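Local atomic coordinates of endolysin B (Mycobacterium phage D29, PDB entry 3HC7), a protein that degrades the junction between mycolic acid and peptidoglycan in the cell wall of its mycobacterial host, acting with the holin to release mature phage particles by lysis. Residues Q90-H95 and V113-N118; G124-D129 and P134-D139; R185-A190 and A217-I222; A58-Q63 and A85-Q90. One frame throughout, in Å; residues are numbered along the deposited sequence.

Contact 1: residues Q90-H95 and V113-N118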
loop_
_atom_site.group_PDB
_atom_site.type_symbol
_atom_site.label_atom_id
_atom_site.label_comp_id
_atom_site.label_asym_id
_atom_site.label_seq_id
_atom_site.Cartn_x
_atom_site.Cartn_y
_atom_site.Cartn_z
ATOM N N GLN A 90 6.840 1.863 1.043
ATOM C CA GLN A 90 7.821 2.937 1.000
ATOM C C GLN A 90 8.771 2.844 2.170
ATOM O O GLN A 90 9.981 3.024 2.013
ATOM C CB GLN A 90 7.136 4.297 0.998
ATOM C CG GLN A 90 6.538 4.650 -0.341
ATOM C CD GLN A 90 7.591 5.014 -1.358
ATOM O OE1 GLN A 90 8.438 5.866 -1.105
ATOM N NE2 GLN A 90 7.535 4.385 -2.527
ATOM N N VAL A 91 8.216 2.569 3.350
ATOM C CA VAL A 91 9.018 2.458 4.555
ATOM C C VAL A 91 9.995 1.303 4.414
ATOM O O VAL A 91 11.174 1.458 4.689
ATOM C CB VAL A 91 8.143 2.311 5.825
ATOM C CG1 VAL A 91 8.974 1.826 6.998
ATOM C CG2 VAL A 91 7.492 3.635 6.161
ATOM N N LEU A 92 9.505 0.155 3.953
ATOM C CA LEU A 92 10.354 -1.012 3.753
ATOM C C LEU A 92 11.462 -0.727 2.748
ATOM O O LEU A 92 12.646 -0.834 3.070
ATOM C CB LEU A 92 9.524 -2.206 3.275
ATOM C CG LEU A 92 10.240 -3.532 2.978
ATOM C CD1 LEU A 92 11.156 -3.977 4.119
ATOM C CD2 LEU A 92 9.219 -4.616 2.697
ATOM N N LYS A 93 11.078 -0.382 1.523
ATOM C CA LYS A 93 12.049 -0.216 0.442
ATOM C C LYS A 93 13.083 0.876 0.700
ATOM O O LYS A 93 14.274 0.692 0.437
ATOM C CB LYS A 93 11.351 0.060 -0.889
ATOM C CG LYS A 93 12.315 0.115 -2.069
ATOM C CD LYS A 93 11.603 0.328 -3.399
ATOM C CE LYS A 93 12.610 0.586 -4.518
ATOM N NZ LYS A 93 11.968 0.594 -5.861
ATOM N N HIS A 94 12.635 2.014 1.215
ATOM C CA HIS A 94 13.509 3.177 1.274
ATOM C C HIS A 94 13.947 3.593 2.660
ATOM O O HIS A 94 14.706 4.546 2.783
ATOM C CB HIS A 94 12.861 4.379 0.577
ATOM C CG HIS A 94 12.655 4.179 -0.887
ATOM N ND1 HIS A 94 11.414 4.276 -1.484
ATOM C CD2 HIS A 94 13.529 3.871 -1.877
ATOM C CE1 HIS A 94 11.536 4.043 -2.780
ATOM N NE2 HIS A 94 12.808 3.793 -3.044
ATOM N N HIS A 95 13.471 2.905 3.702
ATOM C CA HIS A 95 13.851 3.281 5.062
ATOM C C HIS A 95 14.369 2.120 5.906
ATOM O O HIS A 95 15.191 2.322 6.797
ATOM C CB HIS A 95 12.724 4.048 5.763
ATOM C CG HIS A 95 12.388 5.346 5.093
ATOM N ND1 HIS A 95 11.371 5.465 4.172
ATOM C CD2 HIS A 95 12.951 6.575 5.188
ATOM C CE1 HIS A 95 11.311 6.711 3.736
ATOM N NE2 HIS A 95 12.258 7.406 4.337
ATOM N N VAL A 113 5.853 -9.087 6.791
ATOM C CA VAL A 113 5.166 -7.951 6.203
ATOM C C VAL A 113 3.977 -8.445 5.418
ATOM O O VAL A 113 4.076 -9.446 4.708
ATOM C CB VAL A 113 6.072 -7.165 5.246
ATOM C CG1 VAL A 113 5.381 -5.889 4.813
ATOM C CG2 VAL A 113 7.373 -6.843 5.918
ATOM N N ILE A 114 2.859 -7.740 5.547
ATOM C CA ILE A 114 1.645 -8.070 4.810
ATOM C C ILE A 114 1.173 -6.898 3.967
ATOM O O ILE A 114 1.002 -5.788 4.476
ATOM C CB ILE A 114 0.493 -8.449 5.754
ATOM C CG1 ILE A 114 0.790 -9.766 6.465
ATOM C CG2 ILE A 114 -0.815 -8.545 4.977
ATOM C CD1 ILE A 114 -0.120 -10.038 7.629
ATOM N N PHE A 115 0.961 -7.160 2.679
ATOM C CA PHE A 115 0.319 -6.208 1.787
ATOM C C PHE A 115 -0.973 -6.797 1.229
ATOM O O PHE A 115 -1.007 -7.966 0.838
ATOM C CB PHE A 115 1.230 -5.887 0.604
ATOM C CG PHE A 115 2.581 -5.358 0.991
ATOM C CD1 PHE A 115 2.739 -4.034 1.378
ATOM C CD2 PHE A 115 3.698 -6.179 0.944
ATOM C CE1 PHE A 115 3.991 -3.538 1.718
ATOM C CE2 PHE A 115 4.949 -5.688 1.280
ATOM C CZ PHE A 115 5.097 -4.367 1.674
ATOM N N TRP A 116 -2.032 -5.994 1.201
ATOM C CA TRP A 116 -3.217 -6.322 0.412
ATOM C C TRP A 116 -3.359 -5.211 -0.612
ATOM O O TRP A 116 -3.166 -4.043 -0.270
ATOM C CB TRP A 116 -4.489 -6.335 1.261
ATOM C CG TRP A 116 -4.542 -7.284 2.435
ATOM C CD1 TRP A 116 -4.958 -8.592 2.425
ATOM C CD2 TRP A 116 -4.246 -6.970 3.802
ATOM N NE1 TRP A 116 -4.907 -9.113 3.700
ATOM C CE2 TRP A 116 -4.475 -8.138 4.561
ATOM C CE3 TRP A 116 -3.804 -5.816 4.455
ATOM C CZ2 TRP A 116 -4.273 -8.182 5.942
ATOM C CZ3 TRP A 116 -3.601 -5.862 5.825
ATOM C CH2 TRP A 116 -3.835 -7.039 6.552
ATOM N N GLY A 117 -3.704 -5.565 -1.850
ATOM C CA GLY A 117 -3.933 -4.596 -2.916
ATOM C C GLY A 117 -2.829 -3.558 -3.076
ATOM O O GLY A 117 -3.084 -2.357 -2.981
ATOM N N ASN A 118 -1.618 -4.033 -3.362
ATOM C CA ASN A 118 -0.385 -3.240 -3.284
ATOM C C ASN A 118 0.080 -2.567 -4.595
ATOM O O ASN A 118 0.557 -3.237 -5.516
ATOM C CB ASN A 118 0.733 -4.148 -2.735
ATOM C CG ASN A 118 2.017 -3.401 -2.457
ATOM O OD1 ASN A 118 2.048 -2.174 -2.476
ATOM N ND2 ASN A 118 3.089 -4.141 -2.195
#
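Leu92 carries the helix side of this contact, and it touches Val113 and Phe115 with a single methyl. Its CG stands anti to the backbone N (chi1 179°), which drives the side chain out from the helix toward the strand. At its end CD2 lies 4.3 Å from Val113 CG2 and reaches the Phe115 ring at CZ, again at 4.3 Å. The methyl therefore sits in the notch between two residues that are two positions apart on strand 110-116 and point to the same side of it.

The approach to Phe115 is to the ring edge, close to the ring plane, and not over a face. One face of the ring is instead met by the amide of Asn118, whose ND2 lies 3.4 Å above the plane, offset toward the rim. That amide is held by two outside partners: ND2 donates to Asp160 OD2, while OD1 accepts from the backbone N of Met120. The ring is thus bordered by a methyl at its edge and a fixed polar group over its face.

No hydrogen bond joins the two segments. The CA atoms of Leu92 and Val113 are 9.0 Å apart, a spacing bridged by side chains alone, and Leu92, Val113 and Phe115 are all buried.

The contact packs helix 83-96 on strand 110-116, the second strand of the beta-alpha-beta crossover that starts from strand 76-81. Val88, one turn back along the same helix, also covers Val113 and Phe115, whereas Ile114 faces helix 245-251 across the sheet.

Contact 2: residues G124-D129 and P134-D139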
loop_
_atom_site.group_PDB
_atom_site.type_symbol
_atom_site.label_atom_id
_atom_site.label_comp_id
_atom_site.label_asym_id
_atom_site.label_seq_id
_atom_site.Cartn_x
_atom_site.Cartn_y
_atom_site.Cartn_z
ATOM N N GLY A 124 5.361 -10.467 -10.236
ATOM C CA GLY A 124 5.198 -11.904 -10.109
ATOM C C GLY A 124 5.150 -12.427 -8.684
ATOM O O GLY A 124 5.137 -13.634 -8.457
ATOM N N PHE A 125 5.109 -11.515 -7.721
ATOM C CA PHE A 125 5.067 -11.869 -6.308
ATOM C C PHE A 125 3.646 -11.703 -5.748
ATOM O O PHE A 125 3.216 -10.583 -5.495
ATOM C CB PHE A 125 6.032 -10.955 -5.556
ATOM C CG PHE A 125 6.319 -11.385 -4.148
ATOM C CD1 PHE A 125 7.538 -11.964 -3.825
ATOM C CD2 PHE A 125 5.388 -11.189 -3.142
ATOM C CE1 PHE A 125 7.819 -12.352 -2.529
ATOM C CE2 PHE A 125 5.662 -11.585 -1.837
ATOM C CZ PHE A 125 6.879 -12.165 -1.533
ATOM N N ALA A 126 2.925 -12.807 -5.543
ATOM C CA ALA A 126 1.555 -12.729 -5.021
ATOM C C ALA A 126 1.087 -13.983 -4.277
ATOM O O ALA A 126 1.559 -15.090 -4.541
ATOM C CB ALA A 126 0.587 -12.403 -6.141
ATOM N N HIS A 127 0.139 -13.796 -3.358
ATOM C CA HIS A 127 -0.422 -14.896 -2.577
ATOM C C HIS A 127 -1.935 -14.847 -2.632
ATOM O O HIS A 127 -2.522 -13.767 -2.703
ATOM C CB HIS A 127 0.024 -14.825 -1.111
ATOM C CG HIS A 127 1.504 -14.946 -0.919
ATOM N ND1 HIS A 127 2.312 -13.859 -0.665
ATOM C CD2 HIS A 127 2.320 -16.028 -0.935
ATOM C CE1 HIS A 127 3.563 -14.263 -0.538
ATOM N NE2 HIS A 127 3.594 -15.575 -0.700
ATOM N N SER A 128 -2.567 -16.017 -2.594
ATOM C CA SER A 128 -4.021 -16.099 -2.596
ATOM C C SER A 128 -4.575 -15.794 -1.211
ATOM O O SER A 128 -3.956 -16.140 -0.202
ATOM C CB SER A 128 -4.476 -17.494 -3.034
ATOM O OG SER A 128 -5.883 -17.625 -2.924
ATOM N N ASP A 129 -5.735 -15.143 -1.162
ATOM C CA ASP A 129 -6.428 -14.933 0.107
ATOM C C ASP A 129 -7.532 -15.970 0.320
ATOM O O ASP A 129 -8.453 -15.762 1.110
ATOM C CB ASP A 129 -6.979 -13.507 0.221
ATOM C CG ASP A 129 -8.010 -13.186 -0.846
ATOM O OD1 ASP A 129 -7.978 -13.813 -1.920
ATOM O OD2 ASP A 129 -8.850 -12.295 -0.610
ATOM N N PRO A 134 -9.459 -14.993 -7.903
ATOM C CA PRO A 134 -8.228 -15.632 -8.380
ATOM C C PRO A 134 -7.007 -14.761 -8.099
ATOM O O PRO A 134 -7.049 -13.553 -8.319
ATOM C CB PRO A 134 -8.455 -15.745 -9.886
ATOM C CG PRO A 134 -9.416 -14.649 -10.216
ATOM C CD PRO A 134 -10.244 -14.390 -8.996
ATOM N N VAL A 135 -5.936 -15.372 -7.609
ATOM C CA VAL A 135 -4.712 -14.638 -7.333
ATOM C C VAL A 135 -4.227 -13.949 -8.607
ATOM O O VAL A 135 -4.498 -14.417 -9.712
ATOM C CB VAL A 135 -3.615 -15.570 -6.782
ATOM C CG1 VAL A 135 -3.191 -16.570 -7.846
ATOM C CG2 VAL A 135 -2.423 -14.762 -6.279
ATOM N N ALA A 136 -3.525 -12.829 -8.446
ATOM C CA ALA A 136 -2.989 -12.075 -9.575
ATOM C C ALA A 136 -2.022 -12.919 -10.407
ATOM O O ALA A 136 -1.242 -13.695 -9.862
ATOM C CB ALA A 136 -2.297 -10.816 -9.079
ATOM N N ALA A 137 -2.071 -12.745 -11.726
ATOM C CA ALA A 137 -1.267 -13.539 -12.657
ATOM C C ALA A 137 0.223 -13.223 -12.566
ATOM O O ALA A 137 0.610 -12.168 -12.065
ATOM C CB ALA A 137 -1.765 -13.337 -14.081
ATOM N N PRO A 138 1.062 -14.143 -13.062
ATOM C CA PRO A 138 2.527 -14.087 -12.994
ATOM C C PRO A 138 3.164 -12.934 -13.760
ATOM O O PRO A 138 4.272 -12.533 -13.408
ATOM C CB PRO A 138 2.955 -15.406 -13.642
ATOM C CG PRO A 138 1.779 -16.308 -13.483
ATOM C CD PRO A 138 0.586 -15.428 -13.602
ATOM N N ASP A 139 2.516 -12.433 -14.804
ATOM C CA ASP A 139 3.121 -11.352 -15.580
ATOM C C ASP A 139 2.624 -9.971 -15.150
ATOM O O ASP A 139 2.814 -8.985 -15.863
ATOM C CB ASP A 139 2.947 -11.570 -17.094
ATOM C CG ASP A 139 1.499 -11.532 -17.535
ATOM O OD1 ASP A 139 0.609 -11.805 -16.706
ATOM O OD2 ASP A 139 1.251 -11.235 -18.725
#
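Ala126 and Val135 make the apolar centre of this surface contact between two irregular segments running nearly antiparallel, their end-to-end directions 164° apart. Ala126 CB meets Val135 CG2 at 3.8 Å and has a looser neighbour in Ala136 CB at 4.4 Å.

A second kind of contact sets side chain against main chain. Val135 CG2 also presses on the backbone that follows Ala126, coming within 3.7 Å of His127 C and 3.9 Å of Ser128 N. With CG1 taking the position between N and the carbonyl carbon (chi1 66°), CG2 is left opposite the backbone N and faces 124-129, where it touches all three residues.

At the far end the meeting is between main chains: Gly124 CA lies 3.5 Å from Pro138 O. Gly124, with a positive phi of 73°, has no side chain to come between them.

The polar groups look to other partners. His127 leaves the backbone on the side away from 134-139, and its ND1 is hydrogen-bonded to Asp160 N; Ser128 OG is bonded to Glu130 N. The main chain of His127 pairs with Asp160 and that of Ala136 with Ala162.

Despite the antiparallel course, no hydrogen bond links the two segments. They touch through small apolar side chains and main-chain atoms, while much of the hydrogen bonding of each goes to other parts of the chain, among them strand 157-161 and the residues just after it.

Contact 3: residues R185-A190 and A217-I222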
loop_
_atom_site.group_PDB
_atom_site.type_symbol
_atom_site.label_atom_id
_atom_site.label_comp_id
_atom_site.label_asym_id
_atom_site.label_seq_id
_atom_site.Cartn_x
_atom_site.Cartn_y
_atom_site.Cartn_z
ATOM N N ARG A 185 -1.209 6.494 -12.850
ATOM C CA ARG A 185 -0.020 6.757 -12.027
ATOM C C ARG A 185 0.057 8.236 -11.702
ATOM O O ARG A 185 0.398 8.618 -10.595
ATOM C CB ARG A 185 1.272 6.325 -12.727
ATOM C CG ARG A 185 1.795 4.983 -12.288
ATOM C CD ARG A 185 3.230 4.762 -12.739
ATOM N NE ARG A 185 3.387 4.952 -14.167
ATOM C CZ ARG A 185 3.278 3.979 -15.063
ATOM N NH1 ARG A 185 3.004 2.743 -14.677
ATOM N NH2 ARG A 185 3.444 4.247 -16.345
ATOM N N ILE A 186 -0.276 9.082 -12.674
ATOM C CA ILE A 186 -0.239 10.515 -12.433
ATOM C C ILE A 186 -1.135 10.902 -11.253
ATOM O O ILE A 186 -0.715 11.635 -10.349
ATOM C CB ILE A 186 -0.628 11.287 -13.697
ATOM C CG1 ILE A 186 0.577 11.320 -14.642
ATOM C CG2 ILE A 186 -1.096 12.697 -13.347
ATOM C CD1 ILE A 186 0.257 11.786 -16.029
ATOM N N VAL A 187 -2.366 10.397 -11.270
ATOM C CA VAL A 187 -3.341 10.677 -10.217
ATOM C C VAL A 187 -2.833 10.250 -8.835
ATOM O O VAL A 187 -2.926 10.993 -7.850
ATOM C CB VAL A 187 -4.705 10.009 -10.537
ATOM C CG1 VAL A 187 -5.569 9.922 -9.306
ATOM C CG2 VAL A 187 -5.412 10.799 -11.599
ATOM N N MET A 188 -2.264 9.061 -8.766
ATOM C CA MET A 188 -1.736 8.572 -7.500
ATOM C C MET A 188 -0.527 9.355 -6.958
ATOM O O MET A 188 -0.352 9.451 -5.740
ATOM C CB MET A 188 -1.415 7.094 -7.603
ATOM C CG MET A 188 -2.649 6.216 -7.659
ATOM S SD MET A 188 -2.190 4.495 -7.888
ATOM C CE MET A 188 -0.751 4.407 -6.840
ATOM N N LYS A 189 0.295 9.918 -7.845
ATOM C CA LYS A 189 1.503 10.646 -7.418
ATOM C C LYS A 189 1.336 12.164 -7.263
ATOM O O LYS A 189 2.217 12.840 -6.731
ATOM C CB LYS A 189 2.643 10.379 -8.407
ATOM C CG LYS A 189 3.052 8.924 -8.494
ATOM C CD LYS A 189 3.743 8.633 -9.811
ATOM C CE LYS A 189 5.009 9.459 -9.991
ATOM N NZ LYS A 189 5.712 9.078 -11.252
ATOM N N ALA A 190 0.217 12.705 -7.738
ATOM C CA ALA A 190 0.056 14.151 -7.828
ATOM C C ALA A 190 -0.092 14.818 -6.462
ATOM O O ALA A 190 -0.627 14.219 -5.531
ATOM C CB ALA A 190 -1.156 14.487 -8.704
ATOM N N ALA A 217 -10.060 15.110 -18.396
ATOM C CA ALA A 217 -11.292 14.343 -18.260
ATOM C C ALA A 217 -11.056 12.949 -17.678
ATOM O O ALA A 217 -11.774 12.531 -16.770
ATOM C CB ALA A 217 -11.988 14.242 -19.581
ATOM N N LEU A 218 -10.065 12.229 -18.194
ATOM C CA LEU A 218 -9.796 10.881 -17.690
ATOM C C LEU A 218 -9.316 10.909 -16.241
ATOM O O LEU A 218 -9.730 10.089 -15.421
ATOM C CB LEU A 218 -8.788 10.137 -18.561
ATOM C CG LEU A 218 -8.407 8.743 -18.043
ATOM C CD1 LEU A 218 -9.617 7.829 -18.068
ATOM C CD2 LEU A 218 -7.271 8.142 -18.859
ATOM N N ALA A 219 -8.418 11.835 -15.933
ATOM C CA ALA A 219 -7.972 12.018 -14.558
ATOM C C ALA A 219 -9.154 12.304 -13.624
ATOM O O ALA A 219 -9.241 11.750 -12.534
ATOM C CB ALA A 219 -6.941 13.130 -14.475
ATOM N N GLY A 220 -10.059 13.178 -14.046
ATOM C CA GLY A 220 -11.252 13.436 -13.256
ATOM C C GLY A 220 -12.086 12.186 -13.016
ATOM O O GLY A 220 -12.564 11.937 -11.911
ATOM N N ALA A 221 -12.264 11.387 -14.061
ATOM C CA ALA A 221 -13.092 10.198 -13.954
ATOM C C ALA A 221 -12.425 9.170 -13.067
ATOM O O ALA A 221 -13.088 8.458 -12.308
ATOM C CB ALA A 221 -13.389 9.620 -15.348
ATOM N N ILE A 222 -11.103 9.097 -13.138
ATOM C CA ILE A 222 -10.403 8.153 -12.287
ATOM C C ILE A 222 -10.575 8.602 -10.836
ATOM O O ILE A 222 -10.848 7.781 -9.964
ATOM C CB ILE A 222 -8.923 8.010 -12.672
ATOM C CG1 ILE A 222 -8.799 7.285 -14.018
ATOM C CG2 ILE A 222 -8.171 7.224 -11.608
ATOM C CD1 ILE A 222 -7.434 7.444 -14.664
#
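Val187 points from helix 179-189 into the face of helix 212-230 presented by Ala219 and Ile222. From CB, which stays back from the other helix, the two methyls part and take different neighbours. CG2, anti to the carbonyl carbon and beside the backbone N, comes down on Ala219: it is 4.0 Å from Ala219 CB and 4.1 Å from Ala219 O, so that it lies against both the methyl and the main chain of that residue. CG1, anti to the backbone N at a chi1 of 163°, reaches instead toward Ile222, one helical turn further on, and meets its CG2 at a looser 4.4 Å.

The small side chain of Ala219 lets the backbones come together here, with CA atoms of Val187 and Ala219 6.5 Å apart. Beyond the segment Val187 also touches Ile223 and Leu226, farther along helix 212-230, while Ala219 also touches Val200 of helix 200-207. Arg185 directs its guanidinium to Leu176 O and Ile143 O, outside this interface.

The side-chain contacts are all aliphatic, with no hydrogen bond or ion pair across the interface. Val187 is fitted against Ala219 and, more loosely, Ile222, so the contact rests on shape and the burial of apolar surface.

Contact 4: residues A58-Q63 and A85-Q90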
loop_
_atom_site.group_PDB
_atom_site.type_symbol
_atom_site.label_atom_id
_atom_site.label_comp_id
_atom_site.label_asym_id
_atom_site.label_seq_id
_atom_site.Cartn_x
_atom_site.Cartn_y
_atom_site.Cartn_z
ATOM N N ALA A 58 5.624 9.068 7.306
ATOM C CA ALA A 58 6.278 9.748 8.417
ATOM C C ALA A 58 5.819 9.160 9.749
ATOM O O ALA A 58 6.630 8.929 10.644
ATOM C CB ALA A 58 6.016 11.236 8.365
ATOM N N GLU A 59 4.524 8.903 9.880
ATOM C CA GLU A 59 4.014 8.363 11.136
ATOM C C GLU A 59 4.463 6.923 11.383
ATOM O O GLU A 59 4.743 6.541 12.520
ATOM C CB GLU A 59 2.495 8.457 11.209
ATOM C CG GLU A 59 1.922 7.913 12.521
ATOM C CD GLU A 59 2.213 8.808 13.720
ATOM O OE1 GLU A 59 2.582 9.986 13.521
ATOM O OE2 GLU A 59 2.064 8.336 14.867
ATOM N N LEU A 60 4.536 6.123 10.326
ATOM C CA LEU A 60 4.950 4.734 10.481
ATOM C C LEU A 60 6.420 4.643 10.902
ATOM O O LEU A 60 6.801 3.799 11.717
ATOM C CB LEU A 60 4.710 3.945 9.191
ATOM C CG LEU A 60 5.219 2.502 9.272
ATOM C CD1 LEU A 60 4.611 1.794 10.474
ATOM C CD2 LEU A 60 4.938 1.745 7.989
ATOM N N ILE A 61 7.244 5.525 10.351
ATOM C CA ILE A 61 8.658 5.545 10.696
ATOM C C ILE A 61 8.812 5.946 12.162
ATOM O O ILE A 61 9.514 5.284 12.929
ATOM C CB ILE A 61 9.429 6.530 9.809
ATOM C CG1 ILE A 61 9.546 5.985 8.383
ATOM C CG2 ILE A 61 10.816 6.793 10.391
ATOM C CD1 ILE A 61 9.954 7.040 7.364
ATOM N N LEU A 62 8.137 7.030 12.535
ATOM C CA LEU A 62 8.151 7.544 13.901
ATOM C C LEU A 62 7.789 6.454 14.911
ATOM O O LEU A 62 8.524 6.215 15.867
ATOM C CB LEU A 62 7.179 8.726 14.019
ATOM C CG LEU A 62 7.233 9.652 15.241
ATOM C CD1 LEU A 62 6.140 10.707 15.182
ATOM C CD2 LEU A 62 7.120 8.875 16.532
ATOM N N GLN A 63 6.655 5.800 14.688
ATOM C CA GLN A 63 6.145 4.795 15.608
ATOM C C GLN A 63 7.071 3.593 15.730
ATOM O O GLN A 63 7.278 3.073 16.823
ATOM C CB GLN A 63 4.750 4.339 15.172
ATOM C CG GLN A 63 3.665 5.373 15.414
ATOM C CD GLN A 63 3.419 5.601 16.898
ATOM O OE1 GLN A 63 2.898 6.641 17.305
ATOM N NE2 GLN A 63 3.799 4.622 17.713
ATOM N N ALA A 85 -0.728 -0.010 1.729
ATOM C CA ALA A 85 0.337 -0.867 1.213
ATOM C C ALA A 85 1.466 -0.018 0.650
ATOM O O ALA A 85 2.638 -0.371 0.772
ATOM C CB ALA A 85 -0.199 -1.802 0.149
ATOM N N ILE A 86 1.118 1.098 0.019
ATOM C CA ILE A 86 2.150 2.030 -0.440
ATOM C C ILE A 86 2.963 2.558 0.749
ATOM O O ILE A 86 4.196 2.605 0.690
ATOM C CB ILE A 86 1.568 3.234 -1.212
ATOM C CG1 ILE A 86 0.686 2.783 -2.378
ATOM C CG2 ILE A 86 2.694 4.134 -1.743
ATOM C CD1 ILE A 86 -0.040 3.959 -3.070
ATOM N N VAL A 87 2.274 2.960 1.820
ATOM C CA VAL A 87 2.962 3.467 3.005
ATOM C C VAL A 87 3.955 2.434 3.538
ATOM O O VAL A 87 5.130 2.742 3.732
ATOM C CB VAL A 87 1.980 3.879 4.134
ATOM C CG1 VAL A 87 2.750 4.168 5.447
ATOM C CG2 VAL A 87 1.146 5.086 3.710
ATOM N N VAL A 88 3.484 1.211 3.771
ATOM C CA VAL A 88 4.357 0.154 4.295
ATOM C C VAL A 88 5.481 -0.159 3.305
ATOM O O VAL A 88 6.627 -0.388 3.702
ATOM C CB VAL A 88 3.577 -1.143 4.616
ATOM C CG1 VAL A 88 4.536 -2.277 4.995
ATOM C CG2 VAL A 88 2.569 -0.909 5.743
ATOM N N GLY A 89 5.144 -0.174 2.019
ATOM C CA GLY A 89 6.112 -0.460 0.972
ATOM C C GLY A 89 7.209 0.596 0.880
ATOM O O GLY A 89 8.376 0.268 0.681
ATOM N N GLN A 90 6.840 1.863 1.043
ATOM C CA GLN A 90 7.821 2.937 1.000
ATOM C C GLN A 90 8.771 2.844 2.170
ATOM O O GLN A 90 9.981 3.024 2.013
ATOM C CB GLN A 90 7.136 4.297 0.998
ATOM C CG GLN A 90 6.538 4.650 -0.341
ATOM C CD GLN A 90 7.591 5.014 -1.358
ATOM O OE1 GLN A 90 8.438 5.866 -1.105
ATOM N NE2 GLN A 90 7.535 4.385 -2.527
#
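Leu60 of helix 50-70 meets Val87 and Val88 of helix 83-96, and the close part of the contact gathers round one of its methyls. Leu60 CD2 lies 4.1 Å from Val87 CG1 and 4.1 Å from Val88 CA, with Val88 CG2 only slightly farther at 4.2 Å. The methyl therefore rests on the helix backbone between two valine side chains. The leucine is carried there by a chi1 of 176°, which sets CG opposite the backbone N, and its side chain lies at a slant across that of Val87. The CA atoms of Leu60 and Val88, the nearest across the pair, are 7.7 Å apart.

The rest of 58-63 makes no contact with 85-90. Ala58 and Leu62, on the outer side of helix 50-70, are exposed, and the carboxylate of Glu59 is directed elsewhere. The interface has no hydrogen bonds, and its three touching residues are all buried.

Both helices lie on the same face of the parallel sheet: Leu60 rests on Phe7 and Val87 on Val9 of strand 5-9. Val88 spans farther, from Val9 to Val113 and Phe115 of strand 110-116, on the helix that follows the active-site Ser82.

Contacts 1 and 4 belong to the core and share helix 83-96, one joining it to strand 110-116 and the other to helix 50-70; they touch where Phe115 CE1 lies 3.6 Å from Val88 CG1. Contact 3 is also buried but peripheral, about 17 Å from the centre of the chain to its own centre, and it reaches contact 4 through Met188 and Ile86. Contact 2 is the surface member, formed within one loop region on the opposite side of the chain's centre from contact 4. None has a hydrogen bond across it. Contacts 3 and 4 join helices through aliphatic side chains, contact 1 brings in an aromatic edge, and contact 2 sets small side chains partly against main-chain atoms.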